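Local atomic coordinates of putative methyltransferase from antibiotic biosynthesis pathway (Anabaena variabilis ATCC 29413, PDB entry 3EGE), a protein that probably transfers methyl groups from S-adenosylmethionine to an unidentified acceptor, as a putative methyltransferase assigned to an antibiotic biosynthesis pathway. Residues Gly35-Asp40 / Gly56-Ala61; Pro91-Asp96 / Glu116-Ile121. All blocks are in the same frame, centred on the assembly; numbering follows the deposited sequence.

Contact 1 of 2, residues Gly35-Asp40 / Gly56-Ala61; sequences GSVIAD and GLFVYA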
loop_
_atom_site.group_PDB
_atom_site.type_symbol
_atom_site.label_atom_id
_atom_site.label_comp_id
_atom_site.label_asym_id
_atom_site.label_seq_id
_atom_site.Cartn_x
_atom_site.Cartn_y
_atom_site.Cartn_z
ATOM N N GLY A 35 23.258 5.130 -2.085
ATOM C CA GLY A 35 23.693 5.994 -0.984
ATOM C C GLY A 35 22.816 7.221 -0.751
ATOM O O GLY A 35 23.137 8.051 0.085
ATOM N N SER A 36 21.726 7.359 -1.503
ATOM C CA SER A 36 20.758 8.432 -1.280
ATOM C C SER A 36 19.927 8.080 -0.037
ATOM O O SER A 36 19.933 6.928 0.429
ATOM C CB SER A 36 19.864 8.634 -2.506
ATOM O OG SER A 36 20.640 9.025 -3.627
ATOM N N VAL A 37 19.276 9.103 0.521
ATOM C CA VAL A 37 18.448 9.000 1.710
ATOM C C VAL A 37 16.996 9.247 1.299
ATOM O O VAL A 37 16.705 10.137 0.482
ATOM C CB VAL A 37 18.918 9.969 2.839
ATOM C CG1 VAL A 37 18.101 9.785 4.153
ATOM C CG2 VAL A 37 20.376 9.734 3.146
ATOM N N ILE A 38 16.100 8.378 1.803
ATOM C CA ILE A 38 14.681 8.519 1.615
ATOM C C ILE A 38 13.937 8.481 2.952
ATOM O O ILE A 38 14.402 7.868 3.914
ATOM C CB ILE A 38 14.074 7.456 0.595
ATOM C CG1 ILE A 38 14.162 6.001 1.113
ATOM C CG2 ILE A 38 14.758 7.586 -0.806
ATOM C CD1 ILE A 38 13.160 5.070 0.474
ATOM N N ALA A 39 12.785 9.155 2.992
ATOM C CA ALA A 39 11.869 9.104 4.119
ATOM C C ALA A 39 10.750 8.172 3.667
ATOM O O ALA A 39 10.305 8.256 2.508
ATOM C CB ALA A 39 11.335 10.446 4.468
ATOM N N ASP A 40 10.362 7.241 4.562
ATOM C CA ASP A 40 9.240 6.299 4.355
ATOM C C ASP A 40 8.196 6.720 5.403
ATOM O O ASP A 40 8.359 6.450 6.620
ATOM C CB ASP A 40 9.700 4.842 4.545
ATOM C CG ASP A 40 8.593 3.799 4.257
ATOM O OD1 ASP A 40 7.455 4.151 3.855
ATOM O OD2 ASP A 40 8.888 2.589 4.434
ATOM N N GLY A 56 20.449 -0.375 -1.393
ATOM C CA GLY A 56 21.510 0.621 -1.313
ATOM C C GLY A 56 21.020 2.033 -1.026
ATOM O O GLY A 56 21.547 3.000 -1.590
ATOM N N LEU A 57 20.019 2.154 -0.154
ATOM C CA LEU A 57 19.486 3.442 0.289
ATOM C C LEU A 57 19.499 3.542 1.809
ATOM O O LEU A 57 19.449 2.520 2.494
ATOM C CB LEU A 57 18.049 3.608 -0.190
ATOM C CG LEU A 57 17.835 3.792 -1.692
ATOM C CD1 LEU A 57 16.369 3.619 -2.046
ATOM C CD2 LEU A 57 18.394 5.162 -2.163
ATOM N N PHE A 58 19.623 4.767 2.328
ATOM C CA PHE A 58 19.431 5.024 3.763
ATOM C C PHE A 58 17.947 5.397 3.864
ATOM O O PHE A 58 17.445 6.132 3.003
ATOM C CB PHE A 58 20.356 6.111 4.288
ATOM C CG PHE A 58 21.800 5.724 4.256
ATOM C CD1 PHE A 58 22.378 5.042 5.337
ATOM C CD2 PHE A 58 22.593 6.024 3.136
ATOM C CE1 PHE A 58 23.736 4.674 5.310
ATOM C CE2 PHE A 58 23.951 5.657 3.098
ATOM C CZ PHE A 58 24.522 4.983 4.191
ATOM N N VAL A 59 17.246 4.837 4.859
ATOM C CA VAL A 59 15.803 5.052 5.028
ATOM C C VAL A 59 15.465 5.608 6.413
ATOM O O VAL A 59 15.894 5.057 7.412
ATOM C CB VAL A 59 14.959 3.745 4.801
ATOM C CG1 VAL A 59 13.451 4.059 4.826
ATOM C CG2 VAL A 59 15.299 3.068 3.474
ATOM N N TYR A 60 14.709 6.714 6.449
ATOM C CA TYR A 60 14.177 7.266 7.696
ATOM C C TYR A 60 12.691 6.837 7.725
ATOM O O TYR A 60 11.855 7.405 7.018
ATOM C CB TYR A 60 14.330 8.793 7.783
ATOM C CG TYR A 60 15.752 9.349 7.722
ATOM C CD1 TYR A 60 16.865 8.606 8.149
ATOM C CD2 TYR A 60 15.967 10.676 7.319
ATOM C CE1 TYR A 60 18.161 9.141 8.109
ATOM C CE2 TYR A 60 17.270 11.227 7.282
ATOM C CZ TYR A 60 18.350 10.448 7.678
ATOM O OH TYR A 60 19.608 10.975 7.636
ATOM N N ALA A 61 12.404 5.811 8.535
ATOM C CA ALA A 61 11.055 5.230 8.685
ATOM C C ALA A 61 10.267 6.011 9.717
ATOM O O ALA A 61 10.712 6.127 10.847
ATOM C CB ALA A 61 11.141 3.771 9.106
#
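V37 meets Y60 methyl to ring: CG1 of V37 sits over one face of the Y60 ring, 3.7 Å from the ring centroid and 19° off its normal, a CH-pi contact displaced toward the CE2-CZ rim. The torsion of V37 explains it, since CG1 is anti to the backbone N (chi1 -176°), while CG2, beside that N, is left to meet CB of F58. The nearest ring atom to V37 CG1 is Y60 CE2, at 3.5 Å.

On the other face of the sheet I38 and V59 lie side by side, pointing the same way, with CG1 of I38 3.9 Å from CG2 of V59. Farther along this face CG1 of V59 touches CB of D40. L52 of helix 47-53 packs on I38, and A53 on V59, so this face is roofed by the helix that joins the two strands.

Between the side chains runs a regular parallel ladder. I38 uses both its N and its O across the gap, as F58 and Y60 do in turn: I38 N gives to F58 O at 2.9 Å, and I38 O accepts from Y60 N at 2.8 Å. The bonds F58 N to S36 O and D40 N to Y60 O extend the series. The axes of strands 37-40 and 58-61 approach to 4.6 Å and diverge by 25°.

Toward the strand starts, G35 N donates to G56 O almost straight, and G35 O lies at the edge of the F58 ring, in its plane. At the other end the carboxylate of D40 turns to S49, whose OG bonds OD2. Strand 37-41, helix 47-53 and strand 58-62 thus form a beta-alpha-beta crossover, the opening unit of a Rossmann-like methyltransferase domain.

Contact 2 of 2, residues Pro91-Asp96 / Glu116-Ile121; sequences PDKSVD and EMQRII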
loop_
_atom_site.group_PDB
_atom_site.type_symbol
_atom_site.label_atom_id
_atom_site.label_comp_id
_atom_site.label_asym_id
_atom_site.label_seq_id
_atom_site.Cartn_x
_atom_site.Cartn_y
_atom_site.Cartn_z
ATOM N N PRO A 91 14.502 17.162 9.892
ATOM C CA PRO A 91 14.729 18.541 9.468
ATOM C C PRO A 91 14.335 18.858 8.021
ATOM O O PRO A 91 14.044 17.963 7.229
ATOM C CB PRO A 91 16.256 18.723 9.633
ATOM C CG PRO A 91 16.688 17.615 10.511
ATOM C CD PRO A 91 15.776 16.488 10.197
ATOM N N ASP A 92 14.318 20.152 7.723
ATOM C CA ASP A 92 14.078 20.662 6.373
ATOM C C ASP A 92 15.201 20.128 5.488
ATOM O O ASP A 92 16.369 20.087 5.921
ATOM C CB ASP A 92 14.211 22.199 6.330
ATOM C CG ASP A 92 13.083 22.956 7.004
ATOM O OD1 ASP A 92 12.076 22.396 7.421
ATOM O OD2 ASP A 92 13.208 24.181 7.075
ATOM N N LYS A 93 14.860 19.705 4.279
ATOM C CA LYS A 93 15.871 19.303 3.284
ATOM C C LYS A 93 16.888 18.261 3.817
ATOM O O LYS A 93 18.081 18.408 3.651
ATOM C CB LYS A 93 16.570 20.584 2.734
ATOM C CG LYS A 93 15.610 21.730 2.279
ATOM C CD LYS A 93 14.600 21.216 1.261
ATOM C CE LYS A 93 13.510 22.161 0.814
ATOM N NZ LYS A 93 12.385 21.309 0.173
ATOM N N SER A 94 16.353 17.224 4.458
ATOM C CA SER A 94 17.107 16.142 5.091
ATOM C C SER A 94 17.083 14.799 4.342
ATOM O O SER A 94 17.809 13.861 4.731
ATOM C CB SER A 94 16.578 15.932 6.524
ATOM O OG SER A 94 15.208 15.638 6.509
ATOM N N VAL A 95 16.251 14.688 3.309
ATOM C CA VAL A 95 16.168 13.476 2.500
ATOM C C VAL A 95 16.158 13.837 1.030
ATOM O O VAL A 95 15.745 14.938 0.642
ATOM C CB VAL A 95 14.914 12.587 2.872
ATOM C CG1 VAL A 95 14.946 12.206 4.369
ATOM C CG2 VAL A 95 13.574 13.278 2.487
ATOM N N ASP A 96 16.630 12.888 0.224
ATOM C CA ASP A 96 16.688 13.009 -1.248
ATOM C C ASP A 96 15.367 12.623 -1.895
ATOM O O ASP A 96 15.023 13.193 -2.906
ATOM C CB ASP A 96 17.805 12.137 -1.807
ATOM C CG ASP A 96 19.135 12.543 -1.284
ATOM O OD1 ASP A 96 19.489 13.708 -1.537
ATOM O OD2 ASP A 96 19.815 11.735 -0.611
ATOM N N GLU A 116 4.545 18.515 4.527
ATOM C CA GLU A 116 5.676 17.930 5.274
ATOM C C GLU A 116 6.659 17.153 4.385
ATOM O O GLU A 116 7.866 17.231 4.607
ATOM C CB GLU A 116 5.186 17.012 6.429
ATOM C CG GLU A 116 4.681 17.698 7.694
ATOM C CD GLU A 116 5.778 18.434 8.430
ATOM O OE1 GLU A 116 6.063 19.616 8.096
ATOM O OE2 GLU A 116 6.353 17.837 9.354
HETATM N N MSE A 117 6.148 16.399 3.412
HETATM C CA MSE A 117 6.999 15.662 2.472
HETATM C C MSE A 117 7.820 16.622 1.632
HETATM O O MSE A 117 9.018 16.419 1.469
HETATM C CB MSE A 117 6.196 14.740 1.552
HETATM C CG MSE A 117 5.519 13.580 2.302
HETATM SE SE MSE A 117 4.392 12.591 1.149
HETATM C CE MSE A 117 3.613 11.277 2.478
ATOM N N GLN A 118 7.168 17.670 1.126
ATOM C CA GLN A 118 7.840 18.710 0.369
ATOM C C GLN A 118 8.903 19.443 1.209
ATOM O O GLN A 118 9.959 19.796 0.691
ATOM C CB GLN A 118 6.805 19.688 -0.234
ATOM C CG GLN A 118 7.400 20.836 -1.087
ATOM C CD GLN A 118 8.290 20.368 -2.253
ATOM O OE1 GLN A 118 7.983 19.392 -2.956
ATOM N NE2 GLN A 118 9.370 21.100 -2.485
ATOM N N ARG A 119 8.631 19.642 2.498
ATOM C CA ARG A 119 9.558 20.356 3.398
ATOM C C ARG A 119 10.879 19.604 3.602
ATOM O O ARG A 119 11.957 20.225 3.631
ATOM C CB ARG A 119 8.877 20.604 4.754
ATOM C CG ARG A 119 9.709 21.364 5.788
ATOM C CD ARG A 119 9.023 21.482 7.136
ATOM N NE ARG A 119 8.813 20.178 7.777
ATOM C CZ ARG A 119 9.746 19.467 8.404
ATOM N NH1 ARG A 119 11.014 19.848 8.436
ATOM N NH2 ARG A 119 9.405 18.318 8.940
ATOM N N ILE A 120 10.782 18.280 3.735
ATOM C CA ILE A 120 11.947 17.425 4.000
ATOM C C ILE A 120 12.767 17.044 2.778
ATOM O O ILE A 120 13.954 16.702 2.919
ATOM C CB ILE A 120 11.570 16.138 4.842
ATOM C CG1 ILE A 120 10.746 15.102 4.028
ATOM C CG2 ILE A 120 10.888 16.577 6.135
ATOM C CD1 ILE A 120 10.521 13.748 4.731
ATOM N N ILE A 121 12.155 17.140 1.594
ATOM C CA ILE A 121 12.786 16.671 0.358
ATOM C C ILE A 121 13.769 17.681 -0.291
ATOM O O ILE A 121 13.528 18.891 -0.283
ATOM C CB ILE A 121 11.710 16.154 -0.655
ATOM C CG1 ILE A 121 12.304 15.072 -1.598
ATOM C CG2 ILE A 121 11.037 17.331 -1.403
ATOM C CD1 ILE A 121 11.274 14.393 -2.567
#
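R119 leaves the helix with CG anti to its backbone N (chi1 -179°), and a bend at chi3 (64°) turns the chain at NE; the guanidinium that follows turns its edge to both D92 and E116. D92 OD1 takes NH1 of R119 on its anti lone pair at 2.9 Å, with the oxygen almost in the guanidinium plane although the two flat groups are turned 51° apart. E116, one helical turn earlier, is gripped side-on: NE of R119 reaches OE1 and NH2 reaches OE2, both from above the carboxylate plane. NH1 also bonds L90 O. Such a network would be expected to hold both carboxylates charged.

K93 reaches the helix end by a different route, its chain bent at chi2. NZ bridges two carbonyls, 2.7 Å from I121 O and 2.9 Å from Q118 O. With K93 N bonded to R119 O as well, main chain and side chain of this lysine both meet carbonyls near the C-terminus of helix 110-120, where a positive charge should be favourable to the helix dipole.

In this Rossmann-like fold the contact joins the loop leading into strand 97-101 to the end of the following helix. I120 O draws a bond from V95 N at 3.1 Å and a weak, bent one from S94 N. S94 OG folds back onto P91 O at 2.7 Å.

Beneath the polar groups, V95 CG2 packs 3.7 Å from I120 CG1, and V98 of strand 97-101 touches the side chains of I120 and I121.

Overall arrangement
Contacts 1 and 2 follow one another along the chain, their centres about 12 Å apart, and they meet at the sheet. Contact 1 pairs neighbouring strands through repeated backbone bonds, with apolar side chains buried on the I38-V59 face and more open on the V37-F58-Y60 face; contact 2 joins a loop to a helix end, and its charged side runs from exposed K93 and D92 through R119 to the buried E116. V37 O lies 2.8 Å from D96 N, probably hydrogen-bonded, as residues 91-96 lead into strand 97-101 beside strand 37-41. Packing continues from Y60 to V95 and from A39 to I120, so that V95 and I120 pack on the face of the sheet that carries V37, A39 and Y60.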